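Local coordinates for structural polyprotein, VP1 (Israeli acute paralysis virus, PDB 5CDD) that probably serves as one of the structural proteins that build the icosahedral capsid of this honeybee virus, at residues S82-F96 / E142-I156. Residues are numbered along the deposited sequence; the frame is centred on the assembly and turned at random.
Sequences SYLYRFYRGGRRYKF and EVEVPFYSQYRKIPI
Lys-153 runs its side chain over the ring of Phe-87. CB lies beside the carbonyl O of Tyr-88. CG comes near CD1 of the ring, and Lys-153 CD touches Phe-87 CG at 3.7 Å. Lys-153 CE sits over the centre of the Phe-87 ring in a CH-pi contact, 3.9 Å from the centroid. The chain then bends (chi4 -67°), and NZ bonds to the carbonyl O of Val-46 in a neighbouring subunit. CE1 of the same ring meets CG of Pro-155. Tyr-88 packs against Ile-154, whose CB lies over one ring face, 3.5 Å from Tyr-88 CZ. The OH of Tyr-88 bonds to Asp-165. Backbone bonds join Tyr-88 and Ile-154 in both directions.

The segments pair as antiparallel strands twice, in a domain of the CRPV capsid protein family, which has the viral jelly-roll fold. Strand 87-98 meets strand 154-155 and then strand 140-145. Between them the chain of 146-153 loops out, and the ring of Phe-147 lies with one face against the backbone N of Gly-90.

Beyond Gly-91, Val-145 N bonds to Arg-92 O at 2.7 Å. Arg-93 and Glu-144 lie side by side in a salt bridge, Arg-93 NE to Glu-144 OE1 at 3.2 Å. OE1 is in the guanidinium plane, but NE stands well above the carboxylate plane. The guanidinium has a stronger polar partner in Ser-1 of a neighbouring subunit. Lys-95 NZ meets the anti lone pair of Glu-142 OE2 at 2.6 Å. This NZ also has a salt bridge to Asp-27 of the same neighbouring subunit that holds Lys-153. On the face opposite Arg-93 and Lys-95, the Tyr-94 ring edge meets Val-145 CG2. The Phe-96 ring edge meets Val-143 CG1.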
loop_
_atom_site.group_PDB
_atom_site.type_symbol
_atom_site.label_atom_id
_atom_site.label_comp_id
_atom_site.label_asym_id
_atom_site.label_seq_id
_atom_site.Cartn_x
_atom_site.Cartn_y
_atom_site.Cartn_z
ATOM N N SER A 82 -27.229 24.014 -28.136
ATOM C CA SER A 82 -28.564 23.427 -28.194
ATOM C C SER A 82 -29.225 23.646 -29.551
ATOM O O SER A 82 -30.082 22.866 -29.966
ATOM C CB SER A 82 -29.457 24.012 -27.093
ATOM O OG SER A 82 -29.852 25.339 -27.395
ATOM N N TYR A 83 -28.817 24.707 -30.240
ATOM C CA TYR A 83 -29.377 25.038 -31.545
ATOM C C TYR A 83 -28.973 24.081 -32.664
ATOM O O TYR A 83 -29.551 24.120 -33.751
ATOM C CB TYR A 83 -28.997 26.470 -31.922
ATOM C CG TYR A 83 -29.936 27.519 -31.365
ATOM C CD1 TYR A 83 -31.209 27.693 -31.904
ATOM C CD2 TYR A 83 -29.550 28.341 -30.307
ATOM C CE1 TYR A 83 -32.078 28.664 -31.407
ATOM C CE2 TYR A 83 -30.413 29.317 -29.799
ATOM C CZ TYR A 83 -31.675 29.473 -30.355
ATOM O OH TYR A 83 -32.530 30.442 -29.874
ATOM N N LEU A 84 -27.993 23.222 -32.401
ATOM C CA LEU A 84 -27.528 22.257 -33.397
ATOM C C LEU A 84 -28.205 20.896 -33.250
ATOM O O LEU A 84 -28.019 20.014 -34.089
ATOM C CB LEU A 84 -26.013 22.063 -33.286
ATOM C CG LEU A 84 -25.094 23.245 -33.588
ATOM C CD1 LEU A 84 -23.650 22.845 -33.329
ATOM C CD2 LEU A 84 -25.273 23.679 -35.032
ATOM N N TYR A 85 -28.989 20.729 -32.189
ATOM C CA TYR A 85 -29.671 19.464 -31.925
ATOM C C TYR A 85 -31.153 19.670 -31.638
ATOM O O TYR A 85 -31.612 20.804 -31.508
ATOM C CB TYR A 85 -28.998 18.776 -30.739
ATOM C CG TYR A 85 -27.513 18.577 -30.945
ATOM C CD1 TYR A 85 -27.029 17.489 -31.672
ATOM C CD2 TYR A 85 -26.592 19.505 -30.458
ATOM C CE1 TYR A 85 -25.666 17.330 -31.910
ATOM C CE2 TYR A 85 -25.226 19.357 -30.693
ATOM C CZ TYR A 85 -24.773 18.268 -31.420
ATOM O OH TYR A 85 -23.429 18.124 -31.671
ATOM N N ARG A 86 -31.899 18.572 -31.530
ATOM C CA ARG A 86 -33.333 18.655 -31.266
ATOM C C ARG A 86 -33.749 18.147 -29.886
ATOM O O ARG A 86 -34.774 18.567 -29.352
ATOM C CB ARG A 86 -34.113 17.879 -32.331
ATOM C CG ARG A 86 -35.628 17.990 -32.186
ATOM C CD ARG A 86 -36.097 19.417 -32.437
ATOM N NE ARG A 86 -35.966 19.794 -33.843
ATOM C CZ ARG A 86 -35.921 21.047 -34.283
ATOM N NH1 ARG A 86 -35.992 22.057 -33.428
ATOM N NH2 ARG A 86 -35.809 21.292 -35.582
ATOM N N PHE A 87 -32.959 17.247 -29.311
ATOM C CA PHE A 87 -33.279 16.680 -28.003
ATOM C C PHE A 87 -32.144 16.840 -27.003
ATOM O O PHE A 87 -30.987 17.023 -27.384
ATOM C CB PHE A 87 -33.583 15.186 -28.143
ATOM C CG PHE A 87 -34.756 14.879 -29.023
ATOM C CD1 PHE A 87 -36.056 14.998 -28.541
ATOM C CD2 PHE A 87 -34.562 14.465 -30.338
ATOM C CE1 PHE A 87 -37.149 14.708 -29.354
ATOM C CE2 PHE A 87 -35.648 14.173 -31.160
ATOM C CZ PHE A 87 -36.944 14.295 -30.667
ATOM N N TYR A 88 -32.487 16.770 -25.720
ATOM C CA TYR A 88 -31.498 16.860 -24.652
ATOM C C TYR A 88 -31.777 15.725 -23.674
ATOM O O TYR A 88 -32.831 15.090 -23.735
ATOM C CB TYR A 88 -31.555 18.223 -23.948
ATOM C CG TYR A 88 -32.711 18.438 -22.997
ATOM C CD1 TYR A 88 -32.734 17.830 -21.741
ATOM C CD2 TYR A 88 -33.764 19.281 -23.337
ATOM C CE1 TYR A 88 -33.778 18.063 -20.847
ATOM C CE2 TYR A 88 -34.812 19.521 -22.453
ATOM C CZ TYR A 88 -34.812 18.911 -21.210
ATOM O OH TYR A 88 -35.847 19.156 -20.335
ATOM N N ARG A 89 -30.837 15.469 -22.774
ATOM C CA ARG A 89 -30.999 14.382 -21.824
ATOM C C ARG A 89 -29.952 14.471 -20.724
ATOM O O ARG A 89 -28.778 14.704 -20.997
ATOM C CB ARG A 89 -30.877 13.060 -22.579
ATOM C CG ARG A 89 -30.900 11.822 -21.730
ATOM C CD ARG A 89 -29.506 11.266 -21.519
ATOM N NE ARG A 89 -29.580 9.883 -21.062
ATOM C CZ ARG A 89 -28.526 9.134 -20.770
ATOM N NH1 ARG A 89 -27.303 9.634 -20.881
ATOM N NH2 ARG A 89 -28.698 7.878 -20.379
ATOM N N GLY A 90 -30.382 14.293 -19.480
ATOM C CA GLY A 90 -29.456 14.367 -18.365
ATOM C C GLY A 90 -29.736 15.544 -17.449
ATOM O O GLY A 90 -30.552 16.410 -17.768
ATOM N N GLY A 91 -29.047 15.578 -16.312
ATOM C CA GLY A 91 -29.234 16.646 -15.345
ATOM C C GLY A 91 -28.549 17.955 -15.686
ATOM O O GLY A 91 -27.949 18.098 -16.752
ATOM N N ARG A 92 -28.636 18.912 -14.765
ATOM C CA ARG A 92 -28.049 20.236 -14.950
ATOM C C ARG A 92 -27.418 20.763 -13.660
ATOM O O ARG A 92 -27.827 20.396 -12.562
ATOM C CB ARG A 92 -29.129 21.208 -15.426
ATOM C CG ARG A 92 -29.768 20.821 -16.750
ATOM C CD ARG A 92 -31.205 21.301 -16.826
ATOM N NE ARG A 92 -31.845 20.945 -18.090
ATOM C CZ ARG A 92 -31.603 21.548 -19.251
ATOM N NH1 ARG A 92 -30.731 22.547 -19.314
ATOM N NH2 ARG A 92 -32.237 21.158 -20.348
ATOM N N ARG A 93 -26.418 21.628 -13.805
ATOM C CA ARG A 93 -25.730 22.215 -12.660
ATOM C C ARG A 93 -25.761 23.734 -12.729
ATOM O O ARG A 93 -25.696 24.318 -13.812
ATOM C CB ARG A 93 -24.274 21.740 -12.614
ATOM C CG ARG A 93 -24.112 20.290 -12.204
ATOM C CD ARG A 93 -22.686 19.811 -12.397
ATOM N NE ARG A 93 -22.503 18.457 -11.880
ATOM C CZ ARG A 93 -21.433 17.707 -12.118
ATOM N NH1 ARG A 93 -20.449 18.178 -12.868
ATOM N NH2 ARG A 93 -21.345 16.487 -11.606
ATOM N N TYR A 94 -25.867 24.370 -11.565
ATOM C CA TYR A 94 -25.899 25.825 -11.485
ATOM C C TYR A 94 -25.009 26.338 -10.361
ATOM O O TYR A 94 -24.851 25.682 -9.332
ATOM C CB TYR A 94 -27.326 26.332 -11.235
ATOM C CG TYR A 94 -28.341 25.950 -12.286
ATOM C CD1 TYR A 94 -29.009 24.729 -12.229
ATOM C CD2 TYR A 94 -28.642 26.817 -13.335
ATOM C CE1 TYR A 94 -29.959 24.379 -13.193
ATOM C CE2 TYR A 94 -29.585 26.480 -14.304
ATOM C CZ TYR A 94 -30.241 25.261 -14.226
ATOM O OH TYR A 94 -31.176 24.926 -15.182
ATOM N N LYS A 95 -24.426 27.511 -10.568
ATOM C CA LYS A 95 -23.585 28.141 -9.560
ATOM C C LYS A 95 -24.002 29.599 -9.462
ATOM O O LYS A 95 -24.016 30.318 -10.464
ATOM C CB LYS A 95 -22.101 28.052 -9.932
ATOM C CG LYS A 95 -21.552 26.640 -9.991
ATOM C CD LYS A 95 -20.030 26.639 -9.958
ATOM C CE LYS A 95 -19.472 25.259 -10.277
ATOM N NZ LYS A 95 -20.084 24.190 -9.437
ATOM N N PHE A 96 -24.362 30.029 -8.259
ATOM C CA PHE A 96 -24.777 31.406 -8.049
ATOM C C PHE A 96 -23.744 32.143 -7.212
ATOM O O PHE A 96 -23.597 31.877 -6.019
ATOM C CB PHE A 96 -26.140 31.453 -7.350
ATOM C CG PHE A 96 -27.201 30.637 -8.032
ATOM C CD1 PHE A 96 -27.276 29.261 -7.833
ATOM C CD2 PHE A 96 -28.117 31.242 -8.888
ATOM C CE1 PHE A 96 -28.250 28.494 -8.477
ATOM C CE2 PHE A 96 -29.095 30.486 -9.540
ATOM C CZ PHE A 96 -29.162 29.107 -9.333
ATOM N N GLU A 142 -23.653 26.176 -5.121
ATOM C CA GLU A 142 -23.558 25.156 -6.161
ATOM C C GLU A 142 -24.558 24.027 -5.933
ATOM O O GLU A 142 -24.546 23.377 -4.887
ATOM C CB GLU A 142 -22.132 24.602 -6.193
ATOM C CG GLU A 142 -21.091 25.627 -6.618
ATOM C CD GLU A 142 -19.673 25.209 -6.277
ATOM O OE1 GLU A 142 -19.256 25.417 -5.119
ATOM O OE2 GLU A 142 -18.976 24.666 -7.161
ATOM N N VAL A 143 -25.417 23.789 -6.918
ATOM C CA VAL A 143 -26.435 22.751 -6.809
ATOM C C VAL A 143 -26.640 22.008 -8.134
ATOM O O VAL A 143 -26.444 22.570 -9.211
ATOM C CB VAL A 143 -27.781 23.366 -6.340
ATOM C CG1 VAL A 143 -28.274 24.377 -7.361
ATOM C CG2 VAL A 143 -28.811 22.276 -6.113
ATOM N N GLU A 144 -27.033 20.740 -8.045
ATOM C CA GLU A 144 -27.252 19.925 -9.233
ATOM C C GLU A 144 -28.667 19.361 -9.286
ATOM O O GLU A 144 -29.210 18.923 -8.272
ATOM C CB GLU A 144 -26.260 18.767 -9.267
ATOM C CG GLU A 144 -26.325 17.939 -10.534
ATOM C CD GLU A 144 -25.497 16.676 -10.441
ATOM O OE1 GLU A 144 -24.351 16.752 -9.947
ATOM O OE2 GLU A 144 -25.988 15.612 -10.868
ATOM N N VAL A 145 -29.252 19.368 -10.478
ATOM C CA VAL A 145 -30.599 18.853 -10.680
ATOM C C VAL A 145 -30.525 17.529 -11.435
ATOM O O VAL A 145 -30.141 17.493 -12.602
ATOM C CB VAL A 145 -31.452 19.843 -11.496
ATOM C CG1 VAL A 145 -32.839 19.272 -11.725
ATOM C CG2 VAL A 145 -31.537 21.171 -10.767
ATOM N N PRO A 146 -30.884 16.419 -10.771
ATOM C CA PRO A 146 -30.848 15.102 -11.412
ATOM C C PRO A 146 -31.827 15.052 -12.576
ATOM O O PRO A 146 -32.677 15.933 -12.715
ATOM C CB PRO A 146 -31.264 14.156 -10.287
ATOM C CG PRO A 146 -30.847 14.881 -9.053
ATOM C CD PRO A 146 -31.263 16.294 -9.355
ATOM N N PHE A 147 -31.714 14.028 -13.413
ATOM C CA PHE A 147 -32.631 13.897 -14.532
ATOM C C PHE A 147 -33.761 12.950 -14.159
ATOM O O PHE A 147 -33.705 11.755 -14.449
ATOM C CB PHE A 147 -31.916 13.374 -15.779
ATOM C CG PHE A 147 -32.788 13.344 -17.011
ATOM C CD1 PHE A 147 -33.345 14.519 -17.517
ATOM C CD2 PHE A 147 -33.047 12.146 -17.672
ATOM C CE1 PHE A 147 -34.146 14.500 -18.663
ATOM C CE2 PHE A 147 -33.847 12.119 -18.818
ATOM C CZ PHE A 147 -34.396 13.299 -19.314
ATOM N N TYR A 148 -34.771 13.487 -13.483
ATOM C CA TYR A 148 -35.943 12.710 -13.101
ATOM C C TYR A 148 -36.938 13.009 -14.213
ATOM O O TYR A 148 -37.549 14.076 -14.230
ATOM C CB TYR A 148 -36.499 13.196 -11.763
ATOM C CG TYR A 148 -35.611 12.934 -10.564
ATOM C CD1 TYR A 148 -35.182 11.642 -10.256
ATOM C CD2 TYR A 148 -35.253 13.969 -9.697
ATOM C CE1 TYR A 148 -34.426 11.387 -9.111
ATOM C CE2 TYR A 148 -34.499 13.725 -8.551
ATOM C CZ TYR A 148 -34.093 12.432 -8.261
ATOM O OH TYR A 148 -33.377 12.181 -7.113
ATOM N N SER A 149 -37.098 12.073 -15.144
ATOM C CA SER A 149 -37.988 12.291 -16.277
ATOM C C SER A 149 -38.930 11.139 -16.606
ATOM O O SER A 149 -38.646 9.978 -16.309
ATOM C CB SER A 149 -37.144 12.621 -17.513
ATOM O OG SER A 149 -37.939 12.742 -18.677
ATOM N N GLN A 150 -40.056 11.479 -17.226
ATOM C CA GLN A 150 -41.044 10.492 -17.640
ATOM C C GLN A 150 -40.653 9.948 -19.014
ATOM O O GLN A 150 -41.198 8.943 -19.473
ATOM C CB GLN A 150 -42.433 11.129 -17.735
ATOM C CG GLN A 150 -43.040 11.553 -16.413
ATOM C CD GLN A 150 -44.429 12.143 -16.585
ATOM O OE1 GLN A 150 -44.589 13.243 -17.114
ATOM N NE2 GLN A 150 -45.444 11.406 -16.148
ATOM N N TYR A 151 -39.708 10.627 -19.661
ATOM C CA TYR A 151 -39.231 10.245 -20.988
ATOM C C TYR A 151 -37.708 10.164 -21.017
ATOM O O TYR A 151 -37.028 10.849 -20.255
ATOM C CB TYR A 151 -39.688 11.271 -22.019
ATOM C CG TYR A 151 -41.181 11.474 -22.067
ATOM C CD1 TYR A 151 -42.025 10.478 -22.556
ATOM C CD2 TYR A 151 -41.754 12.671 -21.639
ATOM C CE1 TYR A 151 -43.402 10.670 -22.623
ATOM C CE2 TYR A 151 -43.128 12.874 -21.700
ATOM C CZ TYR A 151 -43.946 11.870 -22.195
ATOM O OH TYR A 151 -45.305 12.073 -22.271
ATOM N N ARG A 152 -37.179 9.333 -21.911
ATOM C CA ARG A 152 -35.734 9.166 -22.038
ATOM C C ARG A 152 -35.028 10.382 -22.646
ATOM O O ARG A 152 -33.807 10.515 -22.533
ATOM C CB ARG A 152 -35.427 7.918 -22.865
ATOM C CG ARG A 152 -35.998 7.929 -24.269
ATOM C CD ARG A 152 -35.734 6.597 -24.929
ATOM N NE ARG A 152 -36.388 5.517 -24.199
ATOM C CZ ARG A 152 -36.040 4.238 -24.288
ATOM N NH1 ARG A 152 -35.037 3.877 -25.079
ATOM N NH2 ARG A 152 -36.696 3.322 -23.588
ATOM N N LYS A 153 -35.793 11.257 -23.295
ATOM C CA LYS A 153 -35.251 12.472 -23.894
ATOM C C LYS A 153 -36.363 13.501 -24.073
ATOM O O LYS A 153 -37.531 13.146 -24.228
ATOM C CB LYS A 153 -34.572 12.174 -25.240
ATOM C CG LYS A 153 -35.476 11.623 -26.332
ATOM C CD LYS A 153 -34.693 11.500 -27.638
ATOM C CE LYS A 153 -35.490 10.825 -28.747
ATOM N NZ LYS A 153 -35.761 9.388 -28.466
ATOM N N ILE A 154 -35.993 14.776 -24.035
ATOM C CA ILE A 154 -36.956 15.864 -24.179
ATOM C C ILE A 154 -36.575 16.780 -25.341
ATOM O O ILE A 154 -35.391 17.003 -25.598
ATOM C CB ILE A 154 -36.996 16.742 -22.905
ATOM C CG1 ILE A 154 -37.061 15.874 -21.641
ATOM C CG2 ILE A 154 -38.188 17.677 -22.963
ATOM C CD1 ILE A 154 -38.378 15.159 -21.415
ATOM N N PRO A 155 -37.577 17.316 -26.063
ATOM C CA PRO A 155 -37.259 18.210 -27.182
ATOM C C PRO A 155 -36.709 19.532 -26.650
ATOM O O PRO A 155 -37.259 20.107 -25.710
ATOM C CB PRO A 155 -38.610 18.394 -27.879
ATOM C CG PRO A 155 -39.339 17.137 -27.556
ATOM C CD PRO A 155 -38.999 16.936 -26.101
ATOM N N ILE A 156 -35.621 20.008 -27.244
ATOM C CA ILE A 156 -35.022 21.260 -26.811
ATOM C C ILE A 156 -35.983 22.414 -27.072
ATOM O O ILE A 156 -36.399 22.643 -28.210
ATOM C CB ILE A 156 -33.698 21.532 -27.545
ATOM C CG1 ILE A 156 -32.703 20.408 -27.253
ATOM C CG2 ILE A 156 -33.130 22.869 -27.103
ATOM C CD1 ILE A 156 -31.388 20.544 -27.988
#